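Local structure of neurotoxin (Clostridium botulinum, 2QN0) at residues A[20-25]-A[44-49]; A[38-43]-A[105-110]; A[170-175]-A[235-240]. The protein acts as the zinc-dependent protease of botulinum neurotoxin type C1, probably cleaving SNARE proteins of nerve terminals. All blocks are in the same frame, centred on the assembly; numbering follows the deposited sequence.

Contact 1: A[20-25]-A[44-49]; sequences LYLDTH and WVIPDR
L20 lays its CD1 methyl against the six-membered end of the W44 indole, 3.7 Å from CH2, while its CG sits slightly farther from the same ring carbon. The leucine comes in at a slant, meeting the ring neither squarely on the face nor at the edge. With CG of W44 turned anti to its own carbonyl carbon (chi1 -68°), the long indole leans toward 20-25. Two residues further along each strand, L22 and I46 touch only through their CD1 methyls, at a looser 4.4 Å, the two side chains lying nearly crosswise. Their strands are not direct neighbours: in the mixed sheet, strand 34-38 runs antiparallel between them, binding L20 and L22 through the backbone of A36 and E34. The contact therefore shows how side chains on one face of a sheet can bridge over an intervening strand, and I152 of strand 146-152 packs on both L22 and W44. Beyond the strand end, T24 meets I46 tip to tip, its CG2 4.2 Å from CD1; its OG1 is hydrogen-bonded to L26 N. Just before it, D23 OD1 accepts from H25 N at 3.0 Å in an Asx turn, with D23 OD2 salt-bridged to K139.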
ATOM      1  N   LEU A  20     -12.429  14.329   8.041  1.00 20.34           N
ATOM      2  CA  LEU A  20     -11.905  14.893   9.278  1.00 22.62           C
ATOM      3  C   LEU A  20     -10.535  15.506   9.048  1.00 21.75           C
ATOM      4  O   LEU A  20      -9.934  15.340   7.987  1.00 21.98           O
ATOM      5  CB  LEU A  20     -11.728  13.787  10.327  1.00 25.62           C
ATOM      6  CG  LEU A  20     -12.838  12.780  10.624  1.00 29.24           C
ATOM      7  CD1 LEU A  20     -12.287  11.634  11.459  1.00 28.06           C
ATOM      8  CD2 LEU A  20     -13.961  13.474  11.356  1.00 30.26           C
ATOM      9  N   TYR A  21     -10.048  16.211  10.066  1.00 21.95           N
ATOM     10  CA  TYR A  21      -8.716  16.797  10.042  1.00 21.41           C
ATOM     11  C   TYR A  21      -7.919  15.928  10.999  1.00 21.22           C
ATOM     12  O   TYR A  21      -8.319  15.738  12.148  1.00 21.38           O
ATOM     13  CB  TYR A  21      -8.742  18.245  10.534  1.00 22.68           C
ATOM     14  CG  TYR A  21      -9.108  19.227   9.446  1.00 22.54           C
ATOM     15  CD1 TYR A  21      -8.172  19.605   8.481  1.00 23.78           C
ATOM     16  CD2 TYR A  21     -10.395  19.755   9.360  1.00 24.48           C
ATOM     17  CE1 TYR A  21      -8.510  20.485   7.454  1.00 24.54           C
ATOM     18  CE2 TYR A  21     -10.743  20.636   8.337  1.00 24.95           C
ATOM     19  CZ  TYR A  21      -9.797  20.993   7.390  1.00 25.87           C
ATOM     20  OH  TYR A  21     -10.143  21.848   6.369  1.00 27.44           O
ATOM     21  N   LEU A  22      -6.801  15.393  10.522  1.00 20.82           N
ATOM     22  CA  LEU A  22      -5.973  14.511  11.332  1.00 20.96           C
ATOM     23  C   LEU A  22      -4.553  15.013  11.534  1.00 21.24           C
ATOM     24  O   LEU A  22      -4.020  15.764  10.720  1.00 21.83           O
ATOM     25  CB  LEU A  22      -5.897  13.121  10.681  1.00 20.34           C
ATOM     26  CG  LEU A  22      -7.197  12.363  10.396  1.00 20.50           C
ATOM     27  CD1 LEU A  22      -6.884  11.106   9.585  1.00 21.86           C
ATOM     28  CD2 LEU A  22      -7.885  12.008  11.701  1.00 21.47           C
ATOM     29  N   ASP A  23      -3.949  14.586  12.635  1.00 22.76           N
ATOM     30  CA  ASP A  23      -2.563  14.921  12.936  1.00 24.42           C
ATOM     31  C   ASP A  23      -1.932  13.558  13.194  1.00 24.42           C
ATOM     32  O   ASP A  23      -2.172  12.951  14.235  1.00 23.78           O
ATOM     33  CB  ASP A  23      -2.447  15.773  14.198  1.00 26.94           C
ATOM     34  CG  ASP A  23      -1.028  16.254  14.440  1.00 30.28           C
ATOM     35  OD1 ASP A  23      -0.082  15.534  14.049  1.00 30.49           O
ATOM     36  OD2 ASP A  23      -0.855  17.342  15.027  1.00 31.54           O
ATOM     37  N   THR A  24      -1.144  13.075  12.242  1.00 23.79           N
ATOM     38  CA  THR A  24      -0.509  11.765  12.369  1.00 24.91           C
ATOM     39  C   THR A  24       0.784  11.802  13.171  1.00 25.69           C
ATOM     40  O   THR A  24       1.288  10.758  13.587  1.00 26.94           O
ATOM     41  CB  THR A  24      -0.171  11.186  10.989  1.00 24.24           C
ATOM     42  OG1 THR A  24       0.814  12.014  10.362  1.00 22.36           O
ATOM     43  CG2 THR A  24      -1.409  11.136  10.111  1.00 24.03           C
ATOM     44  N   HIS A  25       1.320  13.002  13.377  1.00 25.28           N
ATOM     45  CA  HIS A  25       2.572  13.174  14.107  1.00 27.66           C
ATOM     46  C   HIS A  25       3.705  12.475  13.367  1.00 26.79           C
ATOM     47  O   HIS A  25       4.687  12.054  13.978  1.00 27.51           O
ATOM     48  CB  HIS A  25       2.452  12.604  15.523  1.00 29.55           C
ATOM     49  CG  HIS A  25       1.439  13.305  16.370  1.00 32.92           C
ATOM     50  ND1 HIS A  25       1.549  14.636  16.713  1.00 33.85           N
ATOM     51  CD2 HIS A  25       0.282  12.870  16.921  1.00 33.50           C
ATOM     52  CE1 HIS A  25       0.504  14.989  17.438  1.00 34.32           C
ATOM     53  NE2 HIS A  25      -0.281  13.936  17.580  1.00 34.38           N
ATOM     54  N   TRP A  44      -8.065   5.220   4.873  1.00 14.07           N
ATOM     55  CA  TRP A  44      -8.199   6.663   4.709  1.00 14.43           C
ATOM     56  C   TRP A  44      -7.197   7.202   3.706  1.00 16.35           C
ATOM     57  O   TRP A  44      -6.177   6.573   3.429  1.00 16.33           O
ATOM     58  CB  TRP A  44      -7.956   7.374   6.041  1.00 15.03           C
ATOM     59  CG  TRP A  44      -9.002   7.126   7.075  1.00 15.94           C
ATOM     60  CD1 TRP A  44      -9.183   5.991   7.814  1.00 16.55           C
ATOM     61  CD2 TRP A  44     -10.033   8.035   7.470  1.00 16.62           C
ATOM     62  NE1 TRP A  44     -10.268   6.138   8.650  1.00 16.83           N
ATOM     63  CE2 TRP A  44     -10.808   7.384   8.456  1.00 17.11           C
ATOM     64  CE3 TRP A  44     -10.378   9.339   7.084  1.00 16.54           C
ATOM     65  CZ2 TRP A  44     -11.912   7.994   9.065  1.00 17.99           C
ATOM     66  CZ3 TRP A  44     -11.480   9.947   7.690  1.00 16.50           C
ATOM     67  CH2 TRP A  44     -12.231   9.271   8.670  1.00 18.13           C
ATOM     68  N   VAL A  45      -7.494   8.376   3.159  1.00 14.45           N
ATOM     69  CA  VAL A  45      -6.582   9.016   2.229  1.00 15.50           C
ATOM     70  C   VAL A  45      -6.387  10.478   2.617  1.00 16.50           C
ATOM     71  O   VAL A  45      -7.351  11.187   2.914  1.00 16.51           O
ATOM     72  CB  VAL A  45      -7.091   8.941   0.765  1.00 17.09           C
ATOM     73  CG1 VAL A  45      -8.469   9.562   0.649  1.00 19.33           C
ATOM     74  CG2 VAL A  45      -6.107   9.659  -0.161  1.00 16.22           C
ATOM     75  N   ILE A  46      -5.127  10.897   2.665  1.00 16.09           N
ATOM     76  CA  ILE A  46      -4.758  12.282   2.958  1.00 17.48           C
ATOM     77  C   ILE A  46      -3.999  12.674   1.694  1.00 18.43           C
ATOM     78  O   ILE A  46      -2.846  12.279   1.506  1.00 18.28           O
ATOM     79  CB  ILE A  46      -3.828  12.391   4.178  1.00 16.08           C
ATOM     80  CG1 ILE A  46      -4.536  11.848   5.423  1.00 17.69           C
ATOM     81  CG2 ILE A  46      -3.436  13.854   4.398  1.00 18.57           C
ATOM     82  CD1 ILE A  46      -3.673  11.861   6.677  1.00 17.41           C
ATOM     83  N   PRO A  47      -4.649  13.438   0.800  1.00 18.65           N
ATOM     84  CA  PRO A  47      -4.086  13.898  -0.477  1.00 18.72           C
ATOM     85  C   PRO A  47      -2.972  14.938  -0.389  1.00 19.18           C
ATOM     86  O   PRO A  47      -2.986  15.919  -1.131  1.00 21.17           O
ATOM     87  CB  PRO A  47      -5.309  14.456  -1.222  1.00 19.88           C
ATOM     88  CG  PRO A  47      -6.504  13.988  -0.428  1.00 24.78           C
ATOM     89  CD  PRO A  47      -6.006  13.975   0.981  1.00 19.72           C
ATOM     90  N   ASP A  48      -2.009  14.723   0.504  1.00 18.84           N
ATOM     91  CA  ASP A  48      -0.894  15.657   0.676  1.00 17.84           C
ATOM     92  C   ASP A  48       0.448  14.974   0.427  1.00 20.36           C
ATOM     93  O   ASP A  48       0.548  13.748   0.477  1.00 18.29           O
ATOM     94  CB  ASP A  48      -0.837  16.197   2.110  1.00 19.25           C
ATOM     95  CG  ASP A  48      -2.095  16.915   2.536  1.00 21.21           C
ATOM     96  OD1 ASP A  48      -2.952  17.220   1.681  1.00 24.41           O
ATOM     97  OD2 ASP A  48      -2.208  17.182   3.752  1.00 22.54           O
ATOM     98  N   ARG A  49       1.482  15.772   0.172  1.00 17.81           N
ATOM     99  CA  ARG A  49       2.820  15.220  -0.002  1.00 19.05           C
ATOM    100  C   ARG A  49       3.207  14.781   1.411  1.00 19.05           C
ATOM    101  O   ARG A  49       2.756  15.376   2.394  1.00 19.03           O
ATOM    102  CB  ARG A  49       3.793  16.284  -0.532  1.00 20.07           C
ATOM    103  CG  ARG A  49       3.497  16.738  -1.959  1.00 19.25           C
ATOM    104  CD  ARG A  49       3.619  15.581  -2.957  1.00 20.57           C
ATOM    105  NE  ARG A  49       5.008  15.167  -3.165  1.00 20.99           N
ATOM    106  CZ  ARG A  49       5.875  15.819  -3.937  1.00 24.20           C
ATOM    107  NH1 ARG A  49       5.497  16.916  -4.582  1.00 22.74           N
ATOM    108  NH2 ARG A  49       7.120  15.373  -4.067  1.00 21.65           N
TER

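Contact 2: A[38-43]-A[105-110]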
ATOM      1  N   ARG A  38     -12.314   9.129   4.265  1.00 15.51           N
ATOM      2  CA  ARG A  38     -12.438   7.679   4.422  1.00 15.08           C
ATOM      3  C   ARG A  38     -12.888   7.032   3.112  1.00 17.51           C
ATOM      4  O   ARG A  38     -14.025   7.222   2.675  1.00 18.60           O
ATOM      5  CB  ARG A  38     -13.446   7.349   5.535  1.00 16.35           C
ATOM      6  CG  ARG A  38     -13.509   5.863   5.919  1.00 16.21           C
ATOM      7  CD  ARG A  38     -14.846   5.504   6.588  1.00 16.95           C
ATOM      8  NE  ARG A  38     -15.094   6.250   7.823  1.00 16.80           N
ATOM      9  CZ  ARG A  38     -14.637   5.901   9.024  1.00 19.86           C
ATOM     10  NH1 ARG A  38     -13.899   4.809   9.168  1.00 18.78           N
ATOM     11  NH2 ARG A  38     -14.925   6.648  10.084  1.00 17.62           N
ATOM     12  N   ILE A  39     -11.991   6.278   2.480  1.00 15.99           N
ATOM     13  CA  ILE A  39     -12.315   5.600   1.227  1.00 17.25           C
ATOM     14  C   ILE A  39     -13.388   4.555   1.518  1.00 17.52           C
ATOM     15  O   ILE A  39     -14.423   4.497   0.852  1.00 16.71           O
ATOM     16  CB  ILE A  39     -11.060   4.911   0.627  1.00 17.62           C
ATOM     17  CG1 ILE A  39     -10.004   5.969   0.300  1.00 21.67           C
ATOM     18  CG2 ILE A  39     -11.442   4.111  -0.616  1.00 19.64           C
ATOM     19  CD1 ILE A  39      -8.713   5.409  -0.274  1.00 22.72           C
ATOM     20  N   THR A  40     -13.122   3.726   2.520  1.00 16.34           N
ATOM     21  CA  THR A  40     -14.062   2.702   2.957  1.00 17.41           C
ATOM     22  C   THR A  40     -13.496   2.061   4.218  1.00 16.45           C
ATOM     23  O   THR A  40     -12.287   1.883   4.341  1.00 16.03           O
ATOM     24  CB  THR A  40     -14.298   1.621   1.874  1.00 19.00           C
ATOM     25  OG1 THR A  40     -15.320   0.721   2.320  1.00 20.60           O
ATOM     26  CG2 THR A  40     -13.025   0.834   1.597  1.00 18.31           C
ATOM     27  N   GLY A  41     -14.366   1.744   5.169  1.00 15.86           N
ATOM     28  CA  GLY A  41     -13.900   1.133   6.401  1.00 14.65           C
ATOM     29  C   GLY A  41     -12.734   1.862   7.046  1.00 16.81           C
ATOM     30  O   GLY A  41     -12.784   3.076   7.263  1.00 16.86           O
ATOM     31  N   ASN A  42     -11.667   1.122   7.334  1.00 14.17           N
ATOM     32  CA  ASN A  42     -10.502   1.695   7.989  1.00 15.77           C
ATOM     33  C   ASN A  42      -9.389   2.149   7.043  1.00 16.34           C
ATOM     34  O   ASN A  42      -8.234   2.259   7.444  1.00 15.47           O
ATOM     35  CB  ASN A  42      -9.957   0.694   9.011  1.00 18.62           C
ATOM     36  CG  ASN A  42     -10.998   0.305  10.056  1.00 19.12           C
ATOM     37  OD1 ASN A  42     -11.115  -0.862  10.427  1.00 21.46           O
ATOM     38  ND2 ASN A  42     -11.751   1.288  10.538  1.00 16.71           N
ATOM     39  N   ILE A  43      -9.740   2.409   5.788  1.00 14.59           N
ATOM     40  CA  ILE A  43      -8.767   2.894   4.812  1.00 13.02           C
ATOM     41  C   ILE A  43      -9.051   4.379   4.582  1.00 15.01           C
ATOM     42  O   ILE A  43     -10.144   4.747   4.150  1.00 16.00           O
ATOM     43  CB  ILE A  43      -8.892   2.179   3.456  1.00 13.87           C
ATOM     44  CG1 ILE A  43      -8.616   0.679   3.616  1.00 13.99           C
ATOM     45  CG2 ILE A  43      -7.894   2.790   2.463  1.00 14.80           C
ATOM     46  CD1 ILE A  43      -8.803  -0.111   2.327  1.00 14.20           C
ATOM     47  N   GLU A 105     -11.893  -8.473  -2.268  1.00 16.55           N
ATOM     48  CA  GLU A 105     -11.430  -9.163  -1.064  1.00 17.02           C
ATOM     49  C   GLU A 105     -10.242  -8.423  -0.451  1.00 15.38           C
ATOM     50  O   GLU A 105     -10.140  -8.301   0.771  1.00 16.75           O
ATOM     51  CB  GLU A 105     -11.042 -10.608  -1.395  1.00 18.50           C
ATOM     52  CG  GLU A 105     -10.631 -11.453  -0.191  1.00 22.55           C
ATOM     53  CD  GLU A 105     -11.725 -11.566   0.866  1.00 27.17           C
ATOM     54  OE1 GLU A 105     -12.916 -11.633   0.495  1.00 29.94           O
ATOM     55  OE2 GLU A 105     -11.390 -11.604   2.070  1.00 29.73           O
ATOM     56  N   LEU A 106      -9.342  -7.936  -1.301  1.00 14.88           N
ATOM     57  CA  LEU A 106      -8.175  -7.189  -0.834  1.00 14.42           C
ATOM     58  C   LEU A 106      -8.640  -5.958  -0.057  1.00 14.34           C
ATOM     59  O   LEU A 106      -8.178  -5.693   1.057  1.00 14.75           O
ATOM     60  CB  LEU A 106      -7.318  -6.757  -2.031  1.00 12.07           C
ATOM     61  CG  LEU A 106      -6.111  -5.855  -1.760  1.00 14.03           C
ATOM     62  CD1 LEU A 106      -5.098  -6.589  -0.875  1.00 15.11           C
ATOM     63  CD2 LEU A 106      -5.476  -5.459  -3.083  1.00 13.46           C
ATOM     64  N   ILE A 107      -9.567  -5.209  -0.646  1.00 13.49           N
ATOM     65  CA  ILE A 107     -10.090  -4.011   0.004  1.00 13.60           C
ATOM     66  C   ILE A 107     -10.850  -4.364   1.282  1.00 13.90           C
ATOM     67  O   ILE A 107     -10.722  -3.687   2.305  1.00 14.57           O
ATOM     68  CB  ILE A 107     -11.022  -3.231  -0.956  1.00 15.32           C
ATOM     69  CG1 ILE A 107     -10.211  -2.729  -2.154  1.00 15.34           C
ATOM     70  CG2 ILE A 107     -11.667  -2.055  -0.227  1.00 17.39           C
ATOM     71  CD1 ILE A 107     -11.050  -2.127  -3.277  1.00 15.66           C
ATOM     72  N   TYR A 108     -11.639  -5.430   1.225  1.00 14.82           N
ATOM     73  CA  TYR A 108     -12.406  -5.857   2.387  1.00 15.53           C
ATOM     74  C   TYR A 108     -11.481  -6.147   3.566  1.00 15.31           C
ATOM     75  O   TYR A 108     -11.696  -5.661   4.678  1.00 14.82           O
ATOM     76  CB  TYR A 108     -13.212  -7.115   2.058  1.00 18.35           C
ATOM     77  CG  TYR A 108     -13.916  -7.700   3.260  1.00 23.48           C
ATOM     78  CD1 TYR A 108     -15.073  -7.113   3.771  1.00 26.16           C
ATOM     79  CD2 TYR A 108     -13.393  -8.812   3.922  1.00 27.89           C
ATOM     80  CE1 TYR A 108     -15.692  -7.618   4.917  1.00 28.16           C
ATOM     81  CE2 TYR A 108     -14.002  -9.322   5.067  1.00 30.70           C
ATOM     82  CZ  TYR A 108     -15.149  -8.719   5.558  1.00 30.99           C
ATOM     83  OH  TYR A 108     -15.745  -9.215   6.695  1.00 34.80           O
ATOM     84  N   ARG A 109     -10.446  -6.943   3.327  1.00 14.60           N
ATOM     85  CA  ARG A 109      -9.524  -7.288   4.401  1.00 14.60           C
ATOM     86  C   ARG A 109      -8.803  -6.076   4.975  1.00 15.04           C
ATOM     87  O   ARG A 109      -8.764  -5.887   6.189  1.00 13.38           O
ATOM     88  CB  ARG A 109      -8.512  -8.328   3.913  1.00 16.00           C
ATOM     89  CG  ARG A 109      -9.178  -9.624   3.473  1.00 18.60           C
ATOM     90  CD  ARG A 109      -8.173 -10.725   3.201  1.00 25.93           C
ATOM     91  NE  ARG A 109      -8.827 -11.884   2.601  1.00 28.96           N
ATOM     92  CZ  ARG A 109      -8.254 -13.070   2.431  1.00 29.74           C
ATOM     93  NH1 ARG A 109      -7.002 -13.269   2.821  1.00 30.97           N
ATOM     94  NH2 ARG A 109      -8.933 -14.054   1.856  1.00 31.54           N
ATOM     95  N   LEU A 110      -8.231  -5.251   4.107  1.00 14.13           N
ATOM     96  CA  LEU A 110      -7.516  -4.066   4.570  1.00 14.75           C
ATOM     97  C   LEU A 110      -8.404  -3.051   5.292  1.00 14.08           C
ATOM     98  O   LEU A 110      -7.938  -2.336   6.178  1.00 14.78           O
ATOM     99  CB  LEU A 110      -6.824  -3.374   3.394  1.00 12.83           C
ATOM    100  CG  LEU A 110      -5.590  -4.085   2.830  1.00 13.24           C
ATOM    101  CD1 LEU A 110      -5.085  -3.335   1.603  1.00 12.70           C
ATOM    102  CD2 LEU A 110      -4.505  -4.146   3.899  1.00 13.33           C
TER
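Two guanidinium groups flank the touching side chains T40, I43, I107 and L110, and each is met at its edge. R38 presents NH1 to G41 O, 2.8 Å away and nearly in the guanidinium plane, although it comes to the carbonyl from well above that group's own plane. On the helix, R109 NE faces the anti lone pair of E105 OE2 at 2.6 Å in an almost straight salt bridge (170°), and a second salt bridge joins R109 to E353. Between these groups, a type II' turn from T40 to I43 closes the hairpin of strands 34-38 and 43-46, with G41 at its positive-phi corner. A classic beta bulge is present, I39 and T40 facing I43. The side chains of T40 and I43 rest on helix 101-112. T40 CG2 touches I107 CG2 at 3.7 Å, the two side chains crossing at about a right angle; with OG1 anti to the backbone N (chi1 -175°), the hydroxyl is turned off to one side, to a weak bond with T4 O. I43 reaches out in extended form, placing CD1 4.0 Å from L110 CB and 4.3 Å from I107 CG2. Apolar packing thus carries the side-chain contact, with I43 also against the carbonyls of I107 and L110 and an N42-S111 backbone bond beside it, while R109 is paired with acidic groups and R38 bonds neutral oxygens.

Contact 3: A[170-175]-A[235-240]; sequences TSTFKL and MHNLYG
N237 ND2 has two partners: it donates to water 1 at 3.0 Å and is hydrogen-bonded to S190 OG of the neighbouring strand 190-193. Water 1 in turn donates to T170 O, 2.8 Å away, so a single molecule joins the asparagine to the backbone of strand 169-171. The asparagine stands in the last turn of helix 223-238, which carries the HExxH motif of this zinc protease family, and strand 169-171 is the outermost strand of the mixed sheet at this side. Two waters bridge helix end and edge strand, beside direct packing of the threonine methyls on the amide. The other end of the amide is held by the second of them: water 2 donates to N237 OD1 across a longer 3.3 Å, and it is also bonded to T172 OG1 at 2.8 Å. Because T172 has its OG1 between the backbone N and the carbonyl carbon (chi1 60°), its CG2 is left to point at the helix. That methyl lies above the amide plane, 3.5 Å from N237 CG, and shields one face of the group whose two ends the waters hold. Bonds at both ends probably fix the rotation of the amide, though the one at OD1 is long. Past N237 the helix stops in a Schellman motif, with G240 taking the positive phi. T170 looks the other way with its polar end, where OG1 bonds to E230 OE1 of the HExxH motif; H229 and H233 of that motif bind the zinc ion together with E269. The methyl of T170 instead comes up beside the amide nitrogen, close to the amide plane, CG2 resting 3.7 Å from N237 ND2.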
ATOM      1  N   THR A 170       5.568   2.143   1.046  1.00 15.35           N
ATOM      2  CA  THR A 170       4.654   1.788   2.131  1.00 14.13           C
ATOM      3  C   THR A 170       5.503   1.570   3.376  1.00 17.08           C
ATOM      4  O   THR A 170       6.521   0.877   3.317  1.00 14.93           O
ATOM      5  CB  THR A 170       3.903   0.482   1.828  1.00 16.26           C
ATOM      6  OG1 THR A 170       3.112   0.654   0.647  1.00 16.24           O
ATOM      7  CG2 THR A 170       2.998   0.099   2.998  1.00 16.13           C
ATOM      8  N   SER A 171       5.087   2.143   4.499  1.00 14.24           N
ATOM      9  CA  SER A 171       5.858   2.009   5.730  1.00 16.36           C
ATOM     10  C   SER A 171       4.994   1.898   6.975  1.00 16.78           C
ATOM     11  O   SER A 171       3.824   2.284   6.969  1.00 15.27           O
ATOM     12  CB  SER A 171       6.768   3.231   5.916  1.00 18.70           C
ATOM     13  OG  SER A 171       7.433   3.591   4.718  1.00 25.64           O
ATOM     14  N   THR A 172       5.582   1.347   8.034  1.00 16.15           N
ATOM     15  CA  THR A 172       4.918   1.283   9.332  1.00 15.88           C
ATOM     16  C   THR A 172       5.897   2.058  10.211  1.00 17.25           C
ATOM     17  O   THR A 172       7.038   2.300   9.806  1.00 18.45           O
ATOM     18  CB  THR A 172       4.725  -0.157   9.862  1.00 15.93           C
ATOM     19  OG1 THR A 172       5.992  -0.806  10.001  1.00 17.12           O
ATOM     20  CG2 THR A 172       3.832  -0.948   8.906  1.00 15.23           C
ATOM     21  N   PHE A 173       5.468   2.446  11.402  1.00 16.69           N
ATOM     22  CA  PHE A 173       6.318   3.251  12.270  1.00 18.45           C
ATOM     23  C   PHE A 173       6.286   2.762  13.705  1.00 19.33           C
ATOM     24  O   PHE A 173       5.313   2.151  14.134  1.00 19.49           O
ATOM     25  CB  PHE A 173       5.845   4.701  12.187  1.00 18.36           C
ATOM     26  CG  PHE A 173       5.678   5.189  10.776  1.00 20.23           C
ATOM     27  CD1 PHE A 173       6.728   5.805  10.110  1.00 21.21           C
ATOM     28  CD2 PHE A 173       4.488   4.964  10.088  1.00 21.20           C
ATOM     29  CE1 PHE A 173       6.601   6.188   8.775  1.00 21.26           C
ATOM     30  CE2 PHE A 173       4.353   5.342   8.755  1.00 20.80           C
ATOM     31  CZ  PHE A 173       5.412   5.954   8.099  1.00 20.43           C
ATOM     32  N   LYS A 174       7.353   3.037  14.447  1.00 19.90           N
ATOM     33  CA  LYS A 174       7.427   2.593  15.830  1.00 23.19           C
ATOM     34  C   LYS A 174       8.203   3.581  16.689  1.00 24.92           C
ATOM     35  O   LYS A 174       8.936   4.429  16.174  1.00 23.61           O
ATOM     36  CB  LYS A 174       8.129   1.235  15.897  1.00 23.74           C
ATOM     37  CG  LYS A 174       9.612   1.320  15.546  1.00 26.16           C
ATOM     38  CD  LYS A 174      10.314  -0.018  15.696  1.00 26.96           C
ATOM     39  CE  LYS A 174      11.805   0.121  15.446  1.00 28.51           C
ATOM     40  NZ  LYS A 174      12.452   1.023  16.444  1.00 29.91           N
ATOM     41  N   LEU A 175       8.035   3.466  18.003  1.00 27.81           N
ATOM     42  CA  LEU A 175       8.760   4.323  18.930  1.00 31.45           C
ATOM     43  C   LEU A 175      10.185   3.773  18.993  1.00 33.57           C
ATOM     44  O   LEU A 175      10.413   2.591  18.730  1.00 32.94           O
ATOM     45  CB  LEU A 175       8.114   4.288  20.317  1.00 32.42           C
ATOM     46  CG  LEU A 175       6.674   4.803  20.407  1.00 32.67           C
ATOM     47  CD1 LEU A 175       6.195   4.721  21.850  1.00 35.33           C
ATOM     48  CD2 LEU A 175       6.604   6.237  19.904  1.00 32.64           C
ATOM     49  N   MET A 235      -0.953  -5.414   3.247  1.00 12.56           N
ATOM     50  CA  MET A 235      -1.524  -6.680   3.700  1.00 14.49           C
ATOM     51  C   MET A 235      -0.520  -7.393   4.604  1.00 14.60           C
ATOM     52  O   MET A 235      -0.871  -7.886   5.679  1.00 13.79           O
ATOM     53  CB  MET A 235      -1.863  -7.573   2.502  1.00 15.34           C
ATOM     54  CG  MET A 235      -3.136  -7.180   1.774  1.00 17.30           C
ATOM     55  SD  MET A 235      -4.626  -7.679   2.679  1.00 20.34           S
ATOM     56  CE  MET A 235      -4.918  -9.294   1.977  1.00 19.60           C
ATOM     57  N   HIS A 236       0.736  -7.444   4.170  1.00 15.07           N
ATOM     58  CA  HIS A 236       1.771  -8.096   4.964  1.00 14.14           C
ATOM     59  C   HIS A 236       1.905  -7.393   6.313  1.00 16.09           C
ATOM     60  O   HIS A 236       2.049  -8.047   7.350  1.00 14.77           O
ATOM     61  CB  HIS A 236       3.109  -8.052   4.225  1.00 14.78           C
ATOM     62  CG  HIS A 236       3.061  -8.646   2.852  1.00 16.23           C
ATOM     63  ND1 HIS A 236       3.992  -8.345   1.881  1.00 17.57           N
ATOM     64  CD2 HIS A 236       2.199  -9.524   2.288  1.00 16.16           C
ATOM     65  CE1 HIS A 236       3.703  -9.011   0.777  1.00 16.06           C
ATOM     66  NE2 HIS A 236       2.620  -9.734   0.997  1.00 16.46           N
ATOM     67  N   ASN A 237       1.844  -6.062   6.294  1.00 13.27           N
ATOM     68  CA  ASN A 237       1.966  -5.262   7.515  1.00 13.68           C
ATOM     69  C   ASN A 237       0.783  -5.443   8.463  1.00 14.33           C
ATOM     70  O   ASN A 237       0.955  -5.492   9.678  1.00 15.55           O
ATOM     71  CB  ASN A 237       2.087  -3.768   7.186  1.00 14.63           C
ATOM     72  CG  ASN A 237       3.377  -3.421   6.474  1.00 17.40           C
ATOM     73  OD1 ASN A 237       4.384  -4.109   6.619  1.00 14.89           O
ATOM     74  ND2 ASN A 237       3.357  -2.331   5.712  1.00 15.29           N
ATOM     75  N   LEU A 238      -0.416  -5.513   7.902  1.00 14.10           N
ATOM     76  CA  LEU A 238      -1.620  -5.678   8.703  1.00 14.19           C
ATOM     77  C   LEU A 238      -1.656  -7.033   9.404  1.00 14.34           C
ATOM     78  O   LEU A 238      -2.045  -7.128  10.567  1.00 13.78           O
ATOM     79  CB  LEU A 238      -2.859  -5.532   7.819  1.00 13.73           C
ATOM     80  CG  LEU A 238      -4.210  -5.782   8.497  1.00 15.17           C
ATOM     81  CD1 LEU A 238      -4.359  -4.868   9.718  1.00 14.88           C
ATOM     82  CD2 LEU A 238      -5.335  -5.541   7.491  1.00 15.63           C
ATOM     83  N   TYR A 239      -1.251  -8.079   8.689  1.00 13.09           N
ATOM     84  CA  TYR A 239      -1.264  -9.427   9.248  1.00 14.25           C
ATOM     85  C   TYR A 239       0.016  -9.811   9.985  1.00 15.42           C
ATOM     86  O   TYR A 239       0.177 -10.952  10.427  1.00 14.98           O
ATOM     87  CB  TYR A 239      -1.593 -10.428   8.144  1.00 15.71           C
ATOM     88  CG  TYR A 239      -3.042 -10.332   7.720  1.00 16.34           C
ATOM     89  CD1 TYR A 239      -4.043 -10.984   8.441  1.00 18.64           C
ATOM     90  CD2 TYR A 239      -3.422  -9.528   6.644  1.00 16.83           C
ATOM     91  CE1 TYR A 239      -5.388 -10.837   8.105  1.00 17.59           C
ATOM     92  CE2 TYR A 239      -4.762  -9.374   6.301  1.00 18.05           C
ATOM     93  CZ  TYR A 239      -5.738 -10.029   7.034  1.00 21.02           C
ATOM     94  OH  TYR A 239      -7.062  -9.870   6.698  1.00 22.85           O
ATOM     95  N   GLY A 240       0.920  -8.845  10.116  1.00 13.86           N
ATOM     96  CA  GLY A 240       2.158  -9.061  10.847  1.00 15.71           C
ATOM     97  C   GLY A 240       3.138 -10.064  10.276  1.00 15.83           C
ATOM     98  O   GLY A 240       3.849 -10.737  11.030  1.00 16.75           O
TER
HETATM   99  O   HOH W   1       6.074  -1.460   4.822  1.00 24.52           O
HETATM  100  O   HOH W   2       6.823  -2.223   7.723  1.00 42.33           O

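Contact 2 touches both of the others, while contacts 1 and 3 do not touch. Contacts 1 and 2, with centres 16 Å apart, share the hairpin: W44 CE3 packs 3.4 Å from R38 N, and V45 lies against I39. Contact 2 passes on to contact 3, 15 Å away between centres, through the helices, where L106 CD1 meets M235 CG at 3.3 Å and R109 packs on Y239. Contacts 1 and 3 belong to the same sheet but stay about 7 Å apart at their nearest atoms. Contact 3 lies nearer the metal than contact 2: the side chain of T170 is about 7 Å from zinc, that of L110 about 13 Å.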